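Local coordinates for protein SnoK (Streptomyces nogalater, PDB 5EPA) that is a non-heme iron, 2-oxoglutarate-dependent carbocyclase of nogalamycin biosynthesis, at residues A[133-138]-A[147-152]. Sequence-based numbering, arbitrary orientation.
With FE (Fe (III) ion), chain G; AKG (2-oxoglutaric acid), chain H.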
loop_
_atom_site.group_PDB
_atom_site.type_symbol
_atom_site.label_atom_id
_atom_site.label_comp_id
_atom_site.label_asym_id
_atom_site.label_seq_id
_atom_site.Cartn_x
_atom_site.Cartn_y
_atom_site.Cartn_z
ATOM N N HIS A 133 11.255 -2.807 -0.954
ATOM C CA HIS A 133 11.025 -3.028 0.477
ATOM C C HIS A 133 9.874 -3.972 0.691
ATOM O O HIS A 133 9.187 -4.328 -0.257
ATOM C CB HIS A 133 10.698 -1.676 1.175
ATOM C CG HIS A 133 9.429 -1.028 0.680
ATOM N ND1 HIS A 133 9.352 -0.363 -0.522
ATOM C CD2 HIS A 133 8.180 -0.968 1.222
ATOM C CE1 HIS A 133 8.110 0.074 -0.702
ATOM N NE2 HIS A 133 7.350 -0.312 0.324
ATOM N N ASP A 134 9.644 -4.360 1.938
ATOM C CA ASP A 134 8.352 -4.892 2.334
ATOM C C ASP A 134 7.736 -3.904 3.324
ATOM O O ASP A 134 8.410 -3.005 3.807
ATOM C CB ASP A 134 8.417 -6.285 2.913
ATOM C CG ASP A 134 9.187 -6.372 4.258
ATOM O OD1 ASP A 134 9.045 -5.484 5.126
ATOM O OD2 ASP A 134 9.921 -7.385 4.435
ATOM N N ASP A 135 6.434 -3.990 3.520
ATOM C CA ASP A 135 5.733 -2.939 4.276
ATOM C C ASP A 135 5.837 -3.203 5.765
ATOM O O ASP A 135 5.905 -2.277 6.551
ATOM C CB ASP A 135 4.293 -2.857 3.833
ATOM C CG ASP A 135 4.124 -2.260 2.434
ATOM O OD1 ASP A 135 4.920 -1.388 1.931
ATOM O OD2 ASP A 135 3.127 -2.705 1.833
ATOM N N GLU A 136 5.872 -4.480 6.133
ATOM C CA GLU A 136 5.997 -4.892 7.510
ATOM C C GLU A 136 7.127 -4.171 8.212
ATOM O O GLU A 136 7.009 -3.758 9.370
ATOM C CB GLU A 136 6.182 -6.424 7.564
ATOM C CG GLU A 136 6.445 -7.015 8.926
ATOM C CD GLU A 136 6.610 -8.541 8.881
ATOM O OE1 GLU A 136 7.586 -9.068 8.260
ATOM O OE2 GLU A 136 5.724 -9.229 9.466
ATOM N N THR A 137 8.233 -4.045 7.534
ATOM C CA THR A 137 9.435 -3.483 8.125
ATOM C C THR A 137 9.211 -2.055 8.663
ATOM O O THR A 137 9.716 -1.679 9.714
ATOM C CB THR A 137 10.552 -3.475 7.065
ATOM O OG1 THR A 137 10.851 -4.844 6.657
ATOM C CG2 THR A 137 11.800 -2.821 7.577
ATOM N N GLY A 138 8.443 -1.266 7.921
ATOM C CA GLY A 138 8.132 0.107 8.296
ATOM C C GLY A 138 6.794 0.388 8.994
ATOM O O GLY A 138 6.455 1.548 9.231
ATOM N N THR A 147 -2.021 -8.771 7.502
ATOM C CA THR A 147 -1.993 -7.394 7.061
ATOM C C THR A 147 -1.618 -7.305 5.570
ATOM O O THR A 147 -0.640 -7.931 5.117
ATOM C CB THR A 147 -1.035 -6.561 7.915
ATOM O OG1 THR A 147 -1.539 -6.472 9.238
ATOM C CG2 THR A 147 -0.864 -5.148 7.394
ATOM N N LEU A 148 -2.353 -6.462 4.851
ATOM C CA LEU A 148 -2.148 -6.241 3.421
ATOM C C LEU A 148 -2.530 -4.827 2.991
ATOM O O LEU A 148 -3.200 -4.089 3.720
ATOM C CB LEU A 148 -2.948 -7.236 2.606
ATOM C CG LEU A 148 -4.430 -7.008 2.381
ATOM C CD1 LEU A 148 -4.977 -8.050 1.431
ATOM C CD2 LEU A 148 -5.174 -7.119 3.667
ATOM N N THR A 149 -2.066 -4.454 1.796
ATOM C CA THR A 149 -2.254 -3.115 1.257
ATOM C C THR A 149 -3.022 -3.187 -0.052
ATOM O O THR A 149 -2.758 -4.072 -0.873
ATOM C CB THR A 149 -0.919 -2.445 0.960
ATOM O OG1 THR A 149 -0.170 -2.220 2.167
ATOM C CG2 THR A 149 -1.111 -1.111 0.243
ATOM N N ALA A 150 -3.994 -2.296 -0.204
ATOM C CA ALA A 150 -4.685 -2.087 -1.455
ATOM C C ALA A 150 -4.080 -0.867 -2.139
ATOM O O ALA A 150 -4.141 0.221 -1.606
ATOM C CB ALA A 150 -6.166 -1.839 -1.204
ATOM N N TRP A 151 -3.490 -1.062 -3.310
ATOM C CA TRP A 151 -2.870 0.021 -4.070
ATOM C C TRP A 151 -3.818 0.350 -5.182
ATOM O O TRP A 151 -3.962 -0.408 -6.131
ATOM C CB TRP A 151 -1.527 -0.431 -4.599
ATOM C CG TRP A 151 -0.614 0.643 -5.123
ATOM C CD1 TRP A 151 0.282 1.384 -4.428
ATOM C CD2 TRP A 151 -0.461 1.016 -6.492
ATOM N NE1 TRP A 151 0.965 2.223 -5.271
ATOM C CE2 TRP A 151 0.518 2.010 -6.549
ATOM C CE3 TRP A 151 -1.102 0.618 -7.680
ATOM C CZ2 TRP A 151 0.925 2.584 -7.746
ATOM C CZ3 TRP A 151 -0.723 1.230 -8.870
ATOM C CH2 TRP A 151 0.281 2.200 -8.890
ATOM N N ILE A 152 -4.552 1.430 -4.987
ATOM C CA ILE A 152 -5.670 1.776 -5.832
ATOM C C ILE A 152 -5.184 2.756 -6.881
ATOM O O ILE A 152 -4.697 3.823 -6.544
ATOM C CB ILE A 152 -6.782 2.436 -4.984
ATOM C CG1 ILE A 152 -7.209 1.513 -3.851
ATOM C CG2 ILE A 152 -8.000 2.756 -5.844
ATOM C CD1 ILE A 152 -7.843 2.243 -2.705
HETATM FE FE FE G . 5.242 -0.427 0.290
HETATM C C1 AKG H . 3.008 0.532 -1.073
HETATM O O1 AKG H . 1.821 0.751 -1.423
HETATM O O2 AKG H . 3.379 -0.192 -0.111
HETATM C C2 AKG H . 4.103 1.174 -1.796
HETATM O O5 AKG H . 5.214 0.885 -1.377
HETATM C C3 AKG H . 3.841 2.105 -2.953
HETATM C C4 AKG H . 5.045 2.881 -3.494
HETATM C C5 AKG H . 4.632 3.730 -4.711
HETATM O O3 AKG H . 3.425 4.093 -4.896
HETATM O O4 AKG H . 5.483 4.076 -5.535
HETATM O O HOH W 1 1.367 -4.311 2.437
HETATM O O HOH W 2 5.074 1.311 1.566
#
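Asp135 OD2 is gripped from two directions: a water donates to it and, in turn, accepts from Thr149 OG1 (2.6 Å from the water oxygen to OG1), while His216 of strand 213-217 hydrogen-bonds the same carboxylate oxygen through its NE2. The two side chains approach at about a right angle, with Asp135 OD2 and Thr149 OG1 3.3 Å apart, and the water and His216, with the iron bond at OD1, leave the carboxylate little freedom to turn. Its other oxygen, Asp135 OD1, binds the iron at 1.9 Å. His133 NE2 binds the metal at 2.1 Å, its ring meeting AKG O5 at the edge and in plane; ND1, on the other side of the ring, is held by Leu131 O. His222, a water and AKG O2 and O5 complete six ligands, the 2-oxoglutarate chelating through one carboxylate oxygen and the keto oxygen. Strand 148-153 approaches this centre from the co-substrate side. Thr149 CG2, anti to the backbone N, reaches toward AKG O1 (3.9 Å). Two residues on, Trp151 CG is also anti to its backbone N (chi1 -166°), which carries the indole to the distal carboxylate, where NE1 donates to AKG O3 at 3.1 Å, nearly straight at 165°. A phenylalanine in place of Trp151 would probably leave AKG O3 without this N-H donor and the far carboxylate less firmly held. Arg233 and Thr130 are further hydrogen-bonding partners of the co-substrate. Asp134 OD1 accepts from Thr137 N, an Asx motif closing the turn that holds Asp135. Together the loop and the strand supply two of the three protein ligands of the two-histidine, one-carboxylate facial triad and part of the 2-oxoglutarate pocket of a PhyH-family, cupin-type dioxygenase fold.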